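Local coordinates for protein MdcE (Pseudomonas aeruginosa, PDB 5VIP) that probably acts as a transferase, serving as the gamma subunit of a biotin-independent malonate decarboxylase in which it would contribute to the carboxyltransferase component, at residues 73-79 and 113-119; 152-158 and 178-184. One frame throughout, in Å; residues are numbered along the deposited sequence.

Overall arrangement
The two contacts follow one another along the chain and sit side by side, their centres about 13 Å apart. Contact 1 pairs two loops that each follow a strand of the main sheet, while contact 2 pairs the two short strands of a small separate sheet and lies closer to the centre of the chain. Both are partly buried, and both touch a second protein chain. Contact 1 relies on a single backbone bridge, an arginine curled over a carbonyl and a water; contact 2 has a parallel ladder of four backbone bonds, one of them weak, with aliphatic packing on one face. They join directly: Val-113 N lies 2.7 Å from Lys-155 O, probably hydrogen-bonded, and Gln-116 OE1 and Ser-158 OG are hydrogen-bonded partners.

Contact 1: residues 73-79 and 113-119; sequences RARQGEV and VPSQAYG
Bends at chi2 (-55°) and chi3 (-45°) curl the Arg-73 side chain over the carbonyl of Tyr-118, so that CB, CG and CD all pack on that oxygen before NE meets it. The NE to Tyr-118 O bond is short at 2.8 Å but weak, since the N-H points well off the oxygen (126°) and the guanidinium sits oblique to it. A water bridges the same two residues: it donates to Arg-73 O, and accepts from Arg-73 NH2 at 2.9 Å and from Tyr-118 N at 2.8 Å. Glu-78 behaves differently. Bent at chi2, it turns its carboxylate back to its own loop, where OE1 takes Gln-76 N on the syn side, leaving CB and CG to brush Ser-115 and Ala-117. Farther along, Val-79 and Gln-116 form a lone beta bridge: Val-79 N reaches Ser-115 O in the carbonyl plane at 3.1 Å, and Ala-117 N returns to Val-79 O at 3.0 Å from above that carbonyl's plane. In what is probably a crotonase-like fold, these loops lead from main-sheet strands 56-63 and 106-113 to the helices that follow. Val-79 CG2 meets Val-113 CG1 at 3.8 Å, both valines resting on Ala-160 and Val-63. The Pro-114 ring lies against the Gly-77 peptide, its CD 3.3 Å from Gly-77 O. Gln-116 points away from the loop 73-79: its OE1 is held by Ser-158 OG and Gly-159 N, and its NE2 bonds to a polar side chain of another protein's chain.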
loop_
_atom_site.group_PDB
_atom_site.type_symbol
_atom_site.label_atom_id
_atom_site.label_comp_id
_atom_site.label_asym_id
_atom_site.label_seq_id
_atom_site.Cartn_x
_atom_site.Cartn_y
_atom_site.Cartn_z
ATOM N N ARG A 73 18.207 -11.022 2.857
ATOM C CA ARG A 73 17.762 -9.709 3.313
ATOM C C ARG A 73 16.433 -9.769 4.088
ATOM O O ARG A 73 15.934 -8.750 4.585
ATOM C CB ARG A 73 17.653 -8.753 2.121
ATOM C CG ARG A 73 19.009 -8.381 1.498
ATOM C CD ARG A 73 19.985 -7.795 2.532
ATOM N NE ARG A 73 19.349 -6.801 3.400
ATOM C CZ ARG A 73 19.919 -6.242 4.467
ATOM N NH1 ARG A 73 21.159 -6.569 4.821
ATOM N NH2 ARG A 73 19.240 -5.357 5.189
ATOM N N ALA A 74 15.870 -10.966 4.213
ATOM C CA ALA A 74 14.605 -11.116 4.927
ATOM C C ALA A 74 14.716 -12.111 6.081
ATOM O O ALA A 74 13.834 -12.946 6.268
ATOM C CB ALA A 74 13.508 -11.549 3.964
ATOM N N ARG A 75 15.786 -12.026 6.863
ATOM C CA ARG A 75 15.992 -13.024 7.920
ATOM C C ARG A 75 15.785 -12.480 9.322
ATOM O O ARG A 75 16.132 -13.132 10.307
ATOM C CB ARG A 75 17.391 -13.627 7.797
ATOM C CG ARG A 75 17.470 -14.620 6.665
ATOM C CD ARG A 75 18.873 -15.099 6.382
ATOM N NE ARG A 75 18.853 -16.039 5.266
ATOM C CZ ARG A 75 19.931 -16.473 4.626
ATOM N NH1 ARG A 75 21.135 -16.052 4.988
ATOM N NH2 ARG A 75 19.798 -17.324 3.619
ATOM N N GLN A 76 15.215 -11.288 9.421
ATOM C CA GLN A 76 14.970 -10.688 10.722
ATOM C C GLN A 76 13.543 -10.163 10.851
ATOM O O GLN A 76 13.303 -9.168 11.522
ATOM C CB GLN A 76 15.978 -9.566 10.976
ATOM C CG GLN A 76 17.422 -10.034 10.855
ATOM C CD GLN A 76 18.388 -9.150 11.597
ATOM O OE1 GLN A 76 18.706 -8.048 11.155
ATOM N NE2 GLN A 76 18.853 -9.622 12.745
ATOM N N GLY A 77 12.596 -10.830 10.201
ATOM C CA GLY A 77 11.196 -10.493 10.377
ATOM C C GLY A 77 10.627 -9.536 9.336
ATOM O O GLY A 77 9.445 -9.183 9.405
ATOM N N GLU A 78 11.462 -9.130 8.381
ATOM C CA GLU A 78 11.055 -8.234 7.286
ATOM C C GLU A 78 9.952 -8.821 6.416
ATOM O O GLU A 78 9.859 -10.032 6.249
ATOM C CB GLU A 78 12.248 -7.902 6.379
ATOM C CG GLU A 78 13.396 -7.188 7.085
ATOM C CD GLU A 78 14.460 -8.157 7.605
ATOM O OE1 GLU A 78 14.175 -9.368 7.747
ATOM O OE2 GLU A 78 15.592 -7.704 7.847
ATOM N N VAL A 79 9.128 -7.957 5.831
ATOM C CA VAL A 79 8.218 -8.425 4.792
ATOM C C VAL A 79 8.957 -8.348 3.459
ATOM O O VAL A 79 9.127 -7.271 2.895
ATOM C CB VAL A 79 6.919 -7.612 4.756
ATOM C CG1 VAL A 79 6.067 -8.020 3.561
ATOM C CG2 VAL A 79 6.144 -7.832 6.050
ATOM N N VAL A 113 6.126 -6.047 12.447
ATOM C CA VAL A 113 7.028 -6.111 11.303
ATOM C C VAL A 113 7.922 -4.882 11.284
ATOM O O VAL A 113 7.440 -3.743 11.336
ATOM C CB VAL A 113 6.243 -6.216 9.975
ATOM C CG1 VAL A 113 5.656 -7.606 9.827
ATOM C CG2 VAL A 113 5.140 -5.160 9.931
ATOM N N PRO A 114 9.240 -5.105 11.233
ATOM C CA PRO A 114 10.247 -4.049 11.366
ATOM C C PRO A 114 10.357 -3.131 10.149
ATOM O O PRO A 114 10.613 -1.940 10.313
ATOM C CB PRO A 114 11.543 -4.833 11.566
ATOM C CG PRO A 114 11.293 -6.144 10.900
ATOM C CD PRO A 114 9.844 -6.441 11.106
ATOM N N SER A 115 10.158 -3.690 8.963
ATOM C CA SER A 115 10.260 -2.963 7.700
ATOM C C SER A 115 10.016 -3.946 6.576
ATOM O O SER A 115 9.936 -5.151 6.811
ATOM C CB SER A 115 11.638 -2.337 7.527
ATOM O OG SER A 115 12.621 -3.359 7.445
ATOM N N GLN A 116 9.918 -3.435 5.352
ATOM C CA GLN A 116 10.053 -4.283 4.180
ATOM C C GLN A 116 11.504 -4.748 4.090
ATOM O O GLN A 116 12.389 -4.153 4.709
ATOM C CB GLN A 116 9.669 -3.530 2.911
ATOM C CG GLN A 116 10.572 -2.336 2.623
ATOM C CD GLN A 116 9.938 -1.020 3.025
ATOM O OE1 GLN A 116 9.335 -0.903 4.099
ATOM N NE2 GLN A 116 10.076 -0.014 2.167
ATOM N N ALA A 117 11.749 -5.802 3.323
ATOM C CA ALA A 117 13.118 -6.206 3.028
ATOM C C ALA A 117 13.808 -5.150 2.151
ATOM O O ALA A 117 13.170 -4.530 1.289
ATOM C CB ALA A 117 13.140 -7.580 2.346
ATOM N N TYR A 118 15.099 -4.927 2.400
ATOM C CA TYR A 118 15.920 -4.011 1.604
ATOM C C TYR A 118 16.984 -4.814 0.879
ATOM O O TYR A 118 17.822 -5.435 1.524
ATOM C CB TYR A 118 16.612 -2.956 2.486
ATOM C CG TYR A 118 15.689 -2.088 3.311
ATOM C CD1 TYR A 118 15.147 -0.923 2.785
ATOM C CD2 TYR A 118 15.370 -2.428 4.619
ATOM C CE1 TYR A 118 14.300 -0.123 3.535
ATOM C CE2 TYR A 118 14.523 -1.633 5.376
ATOM C CZ TYR A 118 13.993 -0.485 4.827
ATOM O OH TYR A 118 13.153 0.310 5.577
ATOM N N GLY A 119 16.988 -4.802 -0.445
ATOM C CA GLY A 119 18.005 -5.546 -1.167
ATOM C C GLY A 119 17.889 -5.389 -2.663
ATOM O O GLY A 119 16.833 -5.010 -3.166
HETATM O O HOH W 1 16.475 -6.026 4.629
#

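Contact 2: residues 152-158 and 178-184; sequences LVGKAMS and GVMVHAM
Strands 155-157 and 180-182 run parallel, 4° apart in direction and their short axes 4.9 Å apart at closest approach, with Lys-155 paired to Met-180, Ala-156 to Val-181 and Met-157 to His-182. The ladder begins with Met-180 N to Gly-154 O at 3.3 Å, the donor well above the carbonyl plane. Ala-156 N then meets Met-180 O at 2.8 Å, almost head-on to the carbonyl. A weak bond from His-182 N to Ala-156 O follows, and Ser-158 N closes the series on His-182 O at 2.8 Å, in the carbonyl plane. At the start of this pairing the chain turns a corner at Val-153 and Gly-154, leaving main-sheet strand 148-152 for the small second sheet; a change of sheet of this kind is consistent with a crotonase-like core. On the face of Ala-156 and Val-181, Leu-152 CD1 comes to 3.7 Å from Val-181 CG2, the two side chains crossing at about a right angle, and Phe-161 of helix 158-163 packs against all three residues. The other face carries two selenomethionines. Met-180 lies alongside Lys-155, their CE atoms 4.0 Å apart. Met-157, bent at chi2 (-68°) and chi3 (-73°), folds its selenium to 3.9 Å from His-182 CB and sends CE on to Met-184 O. Both ring nitrogens of His-182 are bonded: ND1 accepts Met-184 N in the ring plane at 3.2 Å, and NE2 bonds to Met-210 O; Tyr-212 stacks on the ring. Ser-158 also faces Ala-183 O.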
loop_
_atom_site.group_PDB
_atom_site.type_symbol
_atom_site.label_atom_id
_atom_site.label_comp_id
_atom_site.label_asym_id
_atom_site.label_seq_id
_atom_site.Cartn_x
_atom_site.Cartn_y
_atom_site.Cartn_z
ATOM N N LEU A 152 -1.978 -4.481 16.421
ATOM C CA LEU A 152 -0.595 -4.015 16.449
ATOM C C LEU A 152 0.039 -4.355 17.789
ATOM O O LEU A 152 -0.291 -3.725 18.784
ATOM C CB LEU A 152 -0.528 -2.499 16.221
ATOM C CG LEU A 152 -1.368 -1.915 15.071
ATOM C CD1 LEU A 152 -0.969 -0.477 14.773
ATOM C CD2 LEU A 152 -1.292 -2.774 13.827
ATOM N N VAL A 153 0.956 -5.320 17.811
ATOM C CA VAL A 153 1.541 -5.760 19.072
ATOM C C VAL A 153 2.992 -5.321 19.153
ATOM O O VAL A 153 3.606 -5.411 20.208
ATOM C CB VAL A 153 1.436 -7.292 19.255
ATOM C CG1 VAL A 153 -0.005 -7.744 19.112
ATOM C CG2 VAL A 153 2.332 -8.032 18.264
ATOM N N GLY A 154 3.525 -4.808 18.041
ATOM C CA GLY A 154 4.895 -4.337 18.005
ATOM C C GLY A 154 5.126 -3.293 16.923
ATOM O O GLY A 154 4.387 -2.329 16.814
ATOM N N LYS A 155 6.159 -3.481 16.117
ATOM C CA LYS A 155 6.446 -2.522 15.061
ATOM C C LYS A 155 5.449 -2.672 13.909
ATOM O O LYS A 155 5.055 -3.778 13.542
ATOM C CB LYS A 155 7.877 -2.687 14.558
ATOM C CG LYS A 155 8.914 -2.610 15.670
ATOM C CD LYS A 155 10.308 -2.338 15.132
ATOM C CE LYS A 155 11.346 -2.387 16.257
ATOM N NZ LYS A 155 11.414 -3.763 16.830
ATOM N N ALA A 156 5.014 -1.546 13.370
ATOM C CA ALA A 156 4.142 -1.561 12.203
ATOM C C ALA A 156 4.694 -0.541 11.228
ATOM O O ALA A 156 4.234 0.603 11.193
ATOM C CB ALA A 156 2.700 -1.242 12.589
HETATM N N MSE A 157 5.685 -0.959 10.440
HETATM C CA MSE A 157 6.508 -0.006 9.711
HETATM C C MSE A 157 6.329 -0.019 8.194
HETATM O O MSE A 157 6.376 -1.074 7.573
HETATM C CB MSE A 157 7.983 -0.273 10.023
HETATM C CG MSE A 157 8.308 -0.188 11.496
HETATM SE SE MSE A 157 8.128 1.663 12.121
HETATM C CE MSE A 157 9.712 2.371 11.270
ATOM N N SER A 158 6.159 1.167 7.616
ATOM C CA SER A 158 6.388 1.376 6.184
ATOM C C SER A 158 5.607 0.410 5.283
ATOM O O SER A 158 4.424 0.153 5.514
ATOM C CB SER A 158 7.893 1.258 5.905
ATOM O OG SER A 158 8.229 1.751 4.616
ATOM N N GLY A 178 6.871 -0.235 22.770
ATOM C CA GLY A 178 7.430 -1.007 21.675
ATOM C C GLY A 178 6.530 -1.016 20.448
ATOM O O GLY A 178 6.917 -1.503 19.391
ATOM N N VAL A 179 5.317 -0.493 20.596
ATOM C CA VAL A 179 4.371 -0.454 19.491
ATOM C C VAL A 179 4.549 0.875 18.779
ATOM O O VAL A 179 4.325 1.932 19.357
ATOM C CB VAL A 179 2.914 -0.617 19.952
ATOM C CG1 VAL A 179 1.970 -0.577 18.752
ATOM C CG2 VAL A 179 2.738 -1.940 20.695
HETATM N N MSE A 180 4.981 0.818 17.528
HETATM C CA MSE A 180 5.296 2.032 16.789
HETATM C C MSE A 180 4.810 1.908 15.360
HETATM O O MSE A 180 5.017 0.885 14.713
HETATM C CB MSE A 180 6.799 2.309 16.813
HETATM C CG MSE A 180 7.328 2.663 18.200
HETATM SE SE MSE A 180 9.278 2.751 18.244
HETATM C CE MSE A 180 9.714 0.877 18.003
ATOM N N VAL A 181 4.140 2.952 14.893
ATOM C CA VAL A 181 3.713 3.042 13.505
ATOM C C VAL A 181 4.490 4.184 12.873
ATOM O O VAL A 181 4.537 5.280 13.440
ATOM C CB VAL A 181 2.209 3.309 13.372
ATOM C CG1 VAL A 181 1.798 3.320 11.891
ATOM C CG2 VAL A 181 1.402 2.281 14.159
ATOM N N HIS A 182 5.120 3.934 11.727
ATOM C CA HIS A 182 5.800 5.012 11.004
ATOM C C HIS A 182 6.091 4.597 9.570
ATOM O O HIS A 182 5.909 3.442 9.198
ATOM C CB HIS A 182 7.109 5.405 11.701
ATOM C CG HIS A 182 7.471 6.856 11.554
ATOM N ND1 HIS A 182 8.203 7.340 10.492
ATOM C CD2 HIS A 182 7.219 7.922 12.353
ATOM C CE1 HIS A 182 8.379 8.641 10.635
ATOM N NE2 HIS A 182 7.788 9.021 11.755
ATOM N N ALA A 183 6.572 5.554 8.788
ATOM C CA ALA A 183 6.888 5.341 7.383
ATOM C C ALA A 183 8.360 4.991 7.174
ATOM O O ALA A 183 8.721 4.389 6.165
ATOM C CB ALA A 183 6.511 6.580 6.583
HETATM N N MSE A 184 9.210 5.354 8.131
HETATM C CA MSE A 184 10.626 4.994 8.054
HETATM C C MSE A 184 11.231 4.788 9.441
HETATM O O MSE A 184 10.716 5.310 10.441
HETATM C CB MSE A 184 11.409 6.068 7.300
HETATM C CG MSE A 184 11.601 7.346 8.097
HETATM SE SE MSE A 184 12.168 8.867 6.988
HETATM C CE MSE A 184 10.402 9.418 6.331
#